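Local coordinates for protein NAD-dependent dehydrogenase (Rhizobium meliloti, PDB 4Z0P) that reduces glyoxylate and hydroxypyruvate with NADPH as the hydride donor, as a member of the D-2-hydroxyacid dehydrogenase family, at residues R119-E122 and A123-K126; W273-P276 and N277-V280; M108-C111 and L112-L115; E264-S267 and P268-F272. All coordinates share one frame; numbering follows the deposited sequence.

All four contacts are local and lie along the dimer interface of the coenzyme-binding domain. Interaction 3, on helix 97-115, is the buried one and mostly hydrophobic. Interaction 1, on the following helix 118-126, is only partly buried and is the most polar, with charged side chains meeting a bound oxalic acid. Interactions 2 and 4 share the long connection between strands 255-258 and 278-280: 264-272 is held by a turn and serine hydroxyls, 273-280 by one weak backbone bond and apolar contacts. Interaction 2 is the hub, touching the other three: R119 binds backbone carbonyls there, Y279 packs on helix 97-115, and W273 reaches back to S267.

Interaction 1 (R119-E122 and A123-K126); sequences RAYE and ALAK. With OXD (oxalic acid), chain D.
The amide of A123 donates to R119 O at 2.9 Å, the first of four i to i+4 helical bonds ending with K126 N on E122 O. The side chain of E122 sets out with CG anti to the carbonyl carbon (chi1 -69°), its CB 4.0 Å from O6 of the oxalic acid. CG passes 3.8 Å from the same oxygen, and a bend at chi2 brings CD to 3.7 Å from O5. At the tip, OE1 lies 3.7 Å from O5 and forms a salt bridge with NH2 of R119 of the second subunit. R119 of the same chain meets the ligand at the guanidinium edge: its NE donates to O6 at 3.1 Å and, weakly, to O4 at 3.3 Å, so a single N-H serves both oxygens of one carboxylate. Farther round the helix, CD1 of Y121 and CD1 of L124 meet obliquely at 4.0 Å. NH1 of R119 binds P276 O and V278 O, tying helix 118-126 to strand 278-280 at the margin of the seven-stranded sheet. Against the second subunit, Y121 packs on P282 and A125 on W273, while H118 and R119 of both subunits hold the oxalic acid between them.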
loop_
_atom_site.group_PDB
_atom_site.type_symbol
_atom_site.label_atom_id
_atom_site.label_comp_id
_atom_site.label_asym_id
_atom_site.label_seq_id
_atom_site.Cartn_x
_atom_site.Cartn_y
_atom_site.Cartn_z
ATOM N N ARG A 119 12.012 2.481 4.398
ATOM C CA ARG A 119 13.018 2.562 5.467
ATOM C C ARG A 119 14.191 3.499 5.131
ATOM O O ARG A 119 14.643 4.248 5.999
ATOM C CB ARG A 119 13.467 1.186 5.960
ATOM C CG ARG A 119 12.444 0.565 6.937
ATOM C CD ARG A 119 12.531 1.126 8.371
ATOM N NE ARG A 119 11.544 0.568 9.317
ATOM C CZ ARG A 119 11.620 -0.656 9.854
ATOM N NH1 ARG A 119 12.613 -1.462 9.532
ATOM N NH2 ARG A 119 10.703 -1.077 10.712
ATOM N N ALA A 120 14.630 3.505 3.882
ATOM C CA ALA A 120 15.652 4.462 3.437
ATOM C C ALA A 120 15.210 5.905 3.597
ATOM O O ALA A 120 15.958 6.731 4.105
ATOM C CB ALA A 120 16.073 4.182 2.008
ATOM N N TYR A 121 13.977 6.208 3.177
ATOM C CA TYR A 121 13.447 7.552 3.314
ATOM C C TYR A 121 13.219 7.929 4.770
ATOM O O TYR A 121 13.430 9.071 5.146
ATOM C CB TYR A 121 12.186 7.751 2.469
ATOM C CG TYR A 121 12.468 7.905 1.002
ATOM C CD1 TYR A 121 13.224 8.971 0.517
ATOM C CD2 TYR A 121 11.941 7.020 0.076
ATOM C CE1 TYR A 121 13.457 9.147 -0.850
ATOM C CE2 TYR A 121 12.201 7.168 -1.282
ATOM C CZ TYR A 121 12.933 8.249 -1.737
ATOM O OH TYR A 121 13.149 8.422 -3.089
ATOM N N GLU A 122 12.855 6.949 5.612
ATOM C CA GLU A 122 12.743 7.229 7.052
ATOM C C GLU A 122 14.105 7.494 7.683
ATOM O O GLU A 122 14.217 8.365 8.550
ATOM C CB GLU A 122 12.040 6.099 7.795
ATOM C CG GLU A 122 10.556 5.970 7.464
ATOM C CD GLU A 122 9.762 7.155 7.960
ATOM O OE1 GLU A 122 9.827 7.422 9.160
ATOM O OE2 GLU A 122 9.120 7.850 7.148
ATOM N N ALA A 123 15.134 6.774 7.236
ATOM C CA ALA A 123 16.500 7.000 7.746
ATOM C C ALA A 123 16.991 8.394 7.343
ATOM O O ALA A 123 17.613 9.111 8.132
ATOM C CB ALA A 123 17.454 5.921 7.254
ATOM N N LEU A 124 16.676 8.785 6.119
ATOM C CA LEU A 124 16.989 10.150 5.652
ATOM C C LEU A 124 16.245 11.195 6.479
ATOM O O LEU A 124 16.850 12.176 6.949
ATOM C CB LEU A 124 16.676 10.298 4.179
ATOM C CG LEU A 124 17.622 9.558 3.232
ATOM C CD1 LEU A 124 16.973 9.375 1.870
ATOM C CD2 LEU A 124 18.968 10.286 3.100
ATOM N N ALA A 125 14.961 10.956 6.730
ATOM C CA ALA A 125 14.173 11.881 7.534
ATOM C C ALA A 125 14.729 12.029 8.961
ATOM O O ALA A 125 14.764 13.136 9.499
ATOM C CB ALA A 125 12.712 11.465 7.554
ATOM N N LYS A 126 15.191 10.931 9.557
ATOM C CA LYS A 126 15.805 10.976 10.883
ATOM C C LYS A 126 17.028 11.909 10.916
ATOM O O LYS A 126 17.283 12.558 11.916
ATOM C CB LYS A 126 16.190 9.558 11.339
ATOM C CG LYS A 126 16.523 9.446 12.809
ATOM C CD LYS A 126 16.455 7.999 13.290
ATOM C CE LYS A 126 16.323 7.905 14.805
ATOM N NZ LYS A 126 17.599 8.199 15.510
HETATM C C1 OXD D . 8.213 4.225 10.182
HETATM C C2 OXD D . 9.140 3.188 9.761
HETATM O O3 OXD D . 8.272 4.654 11.349
HETATM O O4 OXD D . 8.708 2.242 9.078
HETATM O O5 OXD D . 7.381 4.649 9.356
HETATM O O6 OXD D . 10.337 3.266 10.090
#

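Interaction 2 (W273-P276 and N277-V280); sequences WDMP and NVYV
Between M275 and V278 the chain doubles back, the runs 273-276 and 277-280 pointing 159° apart, and a long, weak bond from V278 N to M275 O (3.4 Å) closes the reversal, nearly straight at 167°. The same pair is joined on its side chains, where CB of M275 lies 3.8 Å from CG2 of V278, the branch that stands beside the backbone N. At the tip of the turn, the amide group of N277 folds back over the preceding peptide, its CG 3.5 Å from P276 C. Its OD1 comes 3.4 Å from P276 O, but both are acceptors and cannot bond. Farther from the turn, W273 and V280 meet where the two runs face each other. V280 places CG1 anti to its backbone N (chi1 171°), and this methyl touches the six-membered part of the indole, 3.6 Å from CZ3 and 3.9 Å from CE3 of W273, the two side chains crossing at about a right angle. The indole leads away from the strand at its other end, where NE1 donates to S267 O, and H128 of the second subunit stacks on the ring. Strand 278-280 is the last strand of the parallel Rossmann-type sheet, with Y279 pairing through its backbone with 255-258. M275 and V278 rest on helix 241-250, whereas Y279 points away from the turn, towards helices 97-115 and 118-126, and lines the oxalic acid pocket at the dimer interface.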
loop_
_atom_site.group_PDB
_atom_site.type_symbol
_atom_site.label_atom_id
_atom_site.label_comp_id
_atom_site.label_asym_id
_atom_site.label_seq_id
_atom_site.Cartn_x
_atom_site.Cartn_y
_atom_site.Cartn_z
ATOM N N TRP A 273 13.009 -6.851 16.395
ATOM C CA TRP A 273 12.424 -5.567 16.757
ATOM C C TRP A 273 13.246 -4.373 16.276
ATOM O O TRP A 273 12.678 -3.326 15.962
ATOM C CB TRP A 273 12.235 -5.449 18.259
ATOM C CG TRP A 273 11.333 -6.479 18.922
ATOM C CD1 TRP A 273 11.715 -7.491 19.753
ATOM C CD2 TRP A 273 9.905 -6.539 18.862
ATOM N NE1 TRP A 273 10.627 -8.176 20.205
ATOM C CE2 TRP A 273 9.494 -7.624 19.678
ATOM C CE3 TRP A 273 8.935 -5.795 18.199
ATOM C CZ2 TRP A 273 8.164 -7.966 19.846
ATOM C CZ3 TRP A 273 7.593 -6.131 18.381
ATOM C CH2 TRP A 273 7.217 -7.200 19.191
ATOM N N ASP A 274 14.567 -4.506 16.293
ATOM C CA ASP A 274 15.482 -3.386 16.034
ATOM C C ASP A 274 16.174 -3.430 14.677
ATOM O O ASP A 274 17.057 -2.611 14.437
ATOM C CB ASP A 274 16.589 -3.355 17.097
ATOM C CG ASP A 274 16.083 -3.024 18.493
ATOM O OD1 ASP A 274 15.083 -2.302 18.640
ATOM O OD2 ASP A 274 16.740 -3.471 19.458
ATOM N N MET A 275 15.804 -4.345 13.785
ATOM C CA MET A 275 16.561 -4.440 12.564
ATOM C C MET A 275 16.113 -3.455 11.531
ATOM O O MET A 275 14.925 -3.234 11.366
ATOM C CB MET A 275 16.540 -5.830 12.055
ATOM C CG MET A 275 17.519 -6.606 12.877
ATOM S SD MET A 275 17.228 -8.294 12.527
ATOM C CE MET A 275 18.242 -8.437 11.053
ATOM N N PRO A 276 17.095 -2.837 10.844
ATOM C CA PRO A 276 16.754 -1.673 10.037
ATOM C C PRO A 276 15.859 -1.942 8.817
ATOM O O PRO A 276 15.153 -1.032 8.384
ATOM C CB PRO A 276 18.123 -1.114 9.636
ATOM C CG PRO A 276 19.052 -2.283 9.667
ATOM C CD PRO A 276 18.540 -3.169 10.771
ATOM N N ASN A 277 15.857 -3.159 8.275
ATOM C CA ASN A 277 14.997 -3.439 7.114
ATOM C C ASN A 277 14.009 -4.573 7.387
ATOM O O ASN A 277 13.606 -5.260 6.454
ATOM C CB ASN A 277 15.833 -3.714 5.859
ATOM C CG ASN A 277 16.644 -2.508 5.418
ATOM O OD1 ASN A 277 16.081 -1.440 5.154
ATOM N ND2 ASN A 277 17.972 -2.665 5.327
ATOM N N VAL A 278 13.584 -4.711 8.644
ATOM C CA VAL A 278 12.526 -5.633 9.035
ATOM C C VAL A 278 11.356 -4.888 9.614
ATOM O O VAL A 278 11.524 -4.065 10.521
ATOM C CB VAL A 278 12.982 -6.684 10.074
ATOM C CG1 VAL A 278 11.837 -7.638 10.380
ATOM C CG2 VAL A 278 14.166 -7.479 9.531
ATOM N N TYR A 279 10.166 -5.178 9.088
ATOM C CA TYR A 279 8.918 -4.681 9.646
ATOM C C TYR A 279 8.244 -5.758 10.461
ATOM O O TYR A 279 7.936 -6.822 9.933
ATOM C CB TYR A 279 7.944 -4.279 8.560
ATOM C CG TYR A 279 8.410 -3.137 7.707
ATOM C CD1 TYR A 279 8.396 -1.843 8.191
ATOM C CD2 TYR A 279 8.929 -3.353 6.453
ATOM C CE1 TYR A 279 8.799 -0.781 7.409
ATOM C CE2 TYR A 279 9.376 -2.303 5.649
ATOM C CZ TYR A 279 9.315 -1.009 6.133
ATOM O OH TYR A 279 9.717 0.022 5.342
ATOM N N VAL A 280 8.025 -5.501 11.740
ATOM C CA VAL A 280 7.368 -6.482 12.624
ATOM C C VAL A 280 5.946 -6.020 12.935
ATOM O O VAL A 280 5.745 -4.893 13.389
ATOM C CB VAL A 280 8.134 -6.628 13.971
ATOM C CG1 VAL A 280 7.370 -7.462 14.993
ATOM C CG2 VAL A 280 9.521 -7.191 13.724
#

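Interaction 3 (M108-C111 and L112-L115); sequences MMQC and LLHL
M108 meets L112 one turn farther on: M108 CG lies 3.9 Å and its SD 4.0 Å from CD1 of L112, the two side chains crossing at a slant after the methionine bends at chi2 and chi3. M109 runs alongside L113 in the same direction, with CG 4.0 Å from L113 CD1. Q110 turns back beside its own backbone N (chi1 -54°), which sets OE1 3.8 Å from L113 CD1; that oxygen accepts from S257 OG, a hydroxyl also bonded to H114 NE2, and Q110 NE2 is bonded to W106 O. L112, L113, H114 and L115 each bond through N to the carbonyl four residues back; Q110 O, taken by H114, also has the imidazole CD2 at 3.1 Å, and the last bond joins L115 N to C111 O at 2.9 Å. Across the interface M108 packs on L112 of the second subunit, L112 on its M108 and L113 on its L113, so an alanine in place of L112 would probably open a gap beside M108 in both chains. Helix 97-115 packs on strand 229-232 and helix 150-161 and also meets its twin, one of the interface helices of a dimer built through the Rossmann-type domain, as in the D-2-hydroxyacid dehydrogenase family.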
loop_
_atom_site.group_PDB
_atom_site.type_symbol
_atom_site.label_atom_id
_atom_site.label_comp_id
_atom_site.label_asym_id
_atom_site.label_seq_id
_atom_site.Cartn_x
_atom_site.Cartn_y
_atom_site.Cartn_z
ATOM N N MET A 108 -0.302 -5.821 0.323
ATOM C CA MET A 108 -0.072 -4.644 -0.522
ATOM C C MET A 108 0.793 -3.638 0.213
ATOM O O MET A 108 1.731 -3.078 -0.377
ATOM C CB MET A 108 -1.410 -3.999 -0.886
ATOM C CG MET A 108 -1.302 -2.746 -1.770
ATOM S SD MET A 108 -0.601 -3.083 -3.410
ATOM C CE MET A 108 -1.933 -4.088 -4.077
ATOM N N MET A 109 0.500 -3.398 1.492
ATOM C CA MET A 109 1.306 -2.432 2.254
ATOM C C MET A 109 2.773 -2.847 2.292
ATOM O O MET A 109 3.660 -2.013 2.091
ATOM C CB MET A 109 0.776 -2.246 3.660
ATOM C CG MET A 109 1.491 -1.135 4.394
ATOM S SD MET A 109 0.689 -0.746 5.977
ATOM C CE MET A 109 1.063 -2.208 6.823
ATOM N N GLN A 110 3.038 -4.131 2.549
ATOM C CA GLN A 110 4.440 -4.557 2.628
ATOM C C GLN A 110 5.126 -4.418 1.278
ATOM O O GLN A 110 6.273 -3.978 1.193
ATOM C CB GLN A 110 4.581 -6.009 3.062
ATOM C CG GLN A 110 3.876 -6.378 4.347
ATOM C CD GLN A 110 4.014 -5.355 5.438
ATOM O OE1 GLN A 110 5.119 -4.901 5.758
ATOM N NE2 GLN A 110 2.883 -4.973 6.029
ATOM N N CYS A 111 4.452 -4.850 0.215
ATOM C CA CYS A 111 5.084 -4.749 -1.111
ATOM C C CYS A 111 5.382 -3.273 -1.462
ATOM O O CYS A 111 6.414 -2.983 -2.062
ATOM C CB CYS A 111 4.229 -5.414 -2.190
ATOM S SG CYS A 111 4.190 -7.231 -1.980
ATOM N N LEU A 112 4.484 -2.349 -1.110
ATOM C CA LEU A 112 4.737 -0.936 -1.352
ATOM C C LEU A 112 5.829 -0.359 -0.467
ATOM O O LEU A 112 6.693 0.409 -0.966
ATOM C CB LEU A 112 3.454 -0.121 -1.257
ATOM C CG LEU A 112 2.419 -0.402 -2.342
ATOM C CD1 LEU A 112 1.099 0.298 -2.026
ATOM C CD2 LEU A 112 2.912 -0.042 -3.736
ATOM N N LEU A 113 5.841 -0.735 0.808
ATOM C CA LEU A 113 6.893 -0.265 1.734
ATOM C C LEU A 113 8.269 -0.655 1.216
ATOM O O LEU A 113 9.202 0.151 1.240
ATOM C CB LEU A 113 6.682 -0.842 3.130
ATOM C CG LEU A 113 5.575 -0.243 4.016
ATOM C CD1 LEU A 113 5.412 -1.137 5.238
ATOM C CD2 LEU A 113 5.985 1.148 4.433
ATOM N N HIS A 114 8.411 -1.895 0.754
ATOM C CA HIS A 114 9.694 -2.340 0.199
ATOM C C HIS A 114 10.000 -1.715 -1.167
ATOM O O HIS A 114 11.102 -1.206 -1.388
ATOM C CB HIS A 114 9.756 -3.859 0.178
ATOM C CG HIS A 114 9.834 -4.444 1.548
ATOM N ND1 HIS A 114 10.961 -4.380 2.343
ATOM C CD2 HIS A 114 8.911 -5.110 2.269
ATOM C CE1 HIS A 114 10.724 -4.983 3.492
ATOM N NE2 HIS A 114 9.486 -5.436 3.472
ATOM N N LEU A 115 9.016 -1.675 -2.060
ATOM C CA LEU A 115 9.209 -1.066 -3.381
ATOM C C LEU A 115 9.641 0.378 -3.264
ATOM O O LEU A 115 10.573 0.821 -3.935
ATOM C CB LEU A 115 7.931 -1.110 -4.196
ATOM C CG LEU A 115 7.922 -0.359 -5.549
ATOM C CD1 LEU A 115 8.864 -1.053 -6.532
ATOM C CD2 LEU A 115 6.501 -0.230 -6.077
#

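Interaction 4 (E264-S267 and P268-F272); sequences EPLS and PESRF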
loop_
_atom_site.group_PDB
_atom_site.type_symbol
_atom_site.label_atom_id
_atom_site.label_comp_id
_atom_site.label_asym_id
_atom_site.label_seq_id
_atom_site.Cartn_x
_atom_site.Cartn_y
_atom_site.Cartn_z
ATOM N N GLU A 264 5.239 -17.153 19.400
ATOM C CA GLU A 264 4.498 -15.913 19.611
ATOM C C GLU A 264 3.929 -15.917 21.028
ATOM O O GLU A 264 3.590 -16.995 21.534
ATOM C CB GLU A 264 3.334 -15.782 18.619
ATOM C CG GLU A 264 3.796 -15.723 17.180
ATOM C CD GLU A 264 2.671 -15.665 16.158
ATOM O OE1 GLU A 264 1.472 -15.583 16.509
ATOM O OE2 GLU A 264 3.008 -15.690 14.969
ATOM N N PRO A 265 3.845 -14.767 21.685
ATOM C CA PRO A 265 4.335 -13.475 21.181
ATOM C C PRO A 265 5.841 -13.451 21.046
ATOM O O PRO A 265 6.547 -14.154 21.782
ATOM C CB PRO A 265 3.894 -12.486 22.243
ATOM C CG PRO A 265 3.640 -13.278 23.460
ATOM C CD PRO A 265 3.203 -14.635 23.008
ATOM N N LEU A 266 6.330 -12.653 20.110
ATOM C CA LEU A 266 7.747 -12.582 19.836
ATOM C C LEU A 266 8.486 -12.118 21.078
ATOM O O LEU A 266 8.109 -11.105 21.679
ATOM C CB LEU A 266 8.023 -11.642 18.679
ATOM C CG LEU A 266 9.489 -11.465 18.270
ATOM C CD1 LEU A 266 10.134 -12.762 17.808
ATOM C CD2 LEU A 266 9.529 -10.403 17.193
ATOM N N SER A 267 9.543 -12.844 21.444
ATOM C CA SER A 267 10.323 -12.502 22.616
ATOM C C SER A 267 10.759 -11.038 22.599
ATOM O O SER A 267 11.215 -10.547 21.564
ATOM C CB SER A 267 11.597 -13.336 22.671
ATOM O OG SER A 267 12.403 -12.910 23.746
ATOM N N PRO A 268 10.686 -10.352 23.747
ATOM C CA PRO A 268 11.276 -9.009 23.806
ATOM C C PRO A 268 12.767 -8.966 23.510
ATOM O O PRO A 268 13.276 -7.896 23.188
ATOM C CB PRO A 268 11.015 -8.552 25.240
ATOM C CG PRO A 268 9.946 -9.451 25.762
ATOM C CD PRO A 268 10.017 -10.726 25.006
ATOM N N GLU A 269 13.456 -10.107 23.630
ATOM C CA GLU A 269 14.897 -10.160 23.377
ATOM C C GLU A 269 15.232 -10.410 21.892
ATOM O O GLU A 269 16.400 -10.440 21.510
ATOM C CB GLU A 269 15.530 -11.235 24.269
ATOM C CG GLU A 269 15.170 -11.090 25.744
ATOM C CD GLU A 269 15.451 -9.708 26.290
ATOM O OE1 GLU A 269 16.524 -9.154 25.967
ATOM O OE2 GLU A 269 14.606 -9.171 27.047
ATOM N N SER A 270 14.214 -10.570 21.040
ATOM C CA SER A 270 14.448 -10.857 19.613
ATOM C C SER A 270 15.183 -9.722 18.929
ATOM O O SER A 270 14.888 -8.560 19.154
ATOM C CB SER A 270 13.129 -11.124 18.863
ATOM O OG SER A 270 13.361 -11.377 17.479
ATOM N N ARG A 271 16.125 -10.071 18.060
ATOM C CA ARG A 271 16.749 -9.080 17.197
ATOM C C ARG A 271 15.785 -8.416 16.214
ATOM O O ARG A 271 16.076 -7.320 15.744
ATOM C CB ARG A 271 17.897 -9.713 16.417
ATOM C CG ARG A 271 19.099 -10.061 17.300
ATOM C CD ARG A 271 20.239 -10.573 16.432
ATOM N NE ARG A 271 20.645 -9.537 15.480
ATOM C CZ ARG A 271 21.218 -9.744 14.294
ATOM N NH1 ARG A 271 21.461 -10.970 13.860
ATOM N NH2 ARG A 271 21.543 -8.699 13.539
ATOM N N PHE A 272 14.664 -9.058 15.895
ATOM C CA PHE A 272 13.811 -8.557 14.820
ATOM C C PHE A 272 13.254 -7.164 15.122
ATOM O O PHE A 272 13.040 -6.391 14.205
ATOM C CB PHE A 272 12.664 -9.501 14.505
ATOM C CG PHE A 272 13.066 -10.760 13.798
ATOM C CD1 PHE A 272 13.727 -10.711 12.567
ATOM C CD2 PHE A 272 12.744 -11.984 14.322
ATOM C CE1 PHE A 272 14.056 -11.858 11.908
ATOM C CE2 PHE A 272 13.093 -13.155 13.680
ATOM C CZ PHE A 272 13.770 -13.091 12.476
#
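Extended first torsions bring L266 and S270 together: L266 CG is anti to the backbone N (chi1 -180°) with a bend at chi2, and S270 OG is likewise anti to its own N (chi1 179°). CD1 of L266 thereby lies 3.5 Å from S270 OG and 3.6 Å from S270 CB. The same methyl approaches the edge of the F272 ring near its plane, while the other branch, CD2, is 4.2 Å from F272 CB. Next to these contacts the backbone folds into a type I beta turn from S267 to S270, closed by S270 N on S267 O at 3.0 Å; the donor sits well above the carbonyl plane, 60° out of it. The hydroxyl of S267 adds a second tie across the turn, accepting from E269 N at 3.0 Å. S270 forms an ST turn of its own, its OG accepting from the backbone N two residues on, F272 N, at 3.1 Å, a nearly straight bond that fixes the hydroxyl beside the leucine methyl. With an alanine at L266, S270 and the F272 ring edge would probably lose their shared apolar neighbour. The loop lies between strands 255-258 and 278-280: F272 packs on helix 241-250 through E241, I244 and L245, and L266 also touches F261 of its own chain and W130 of the second subunit.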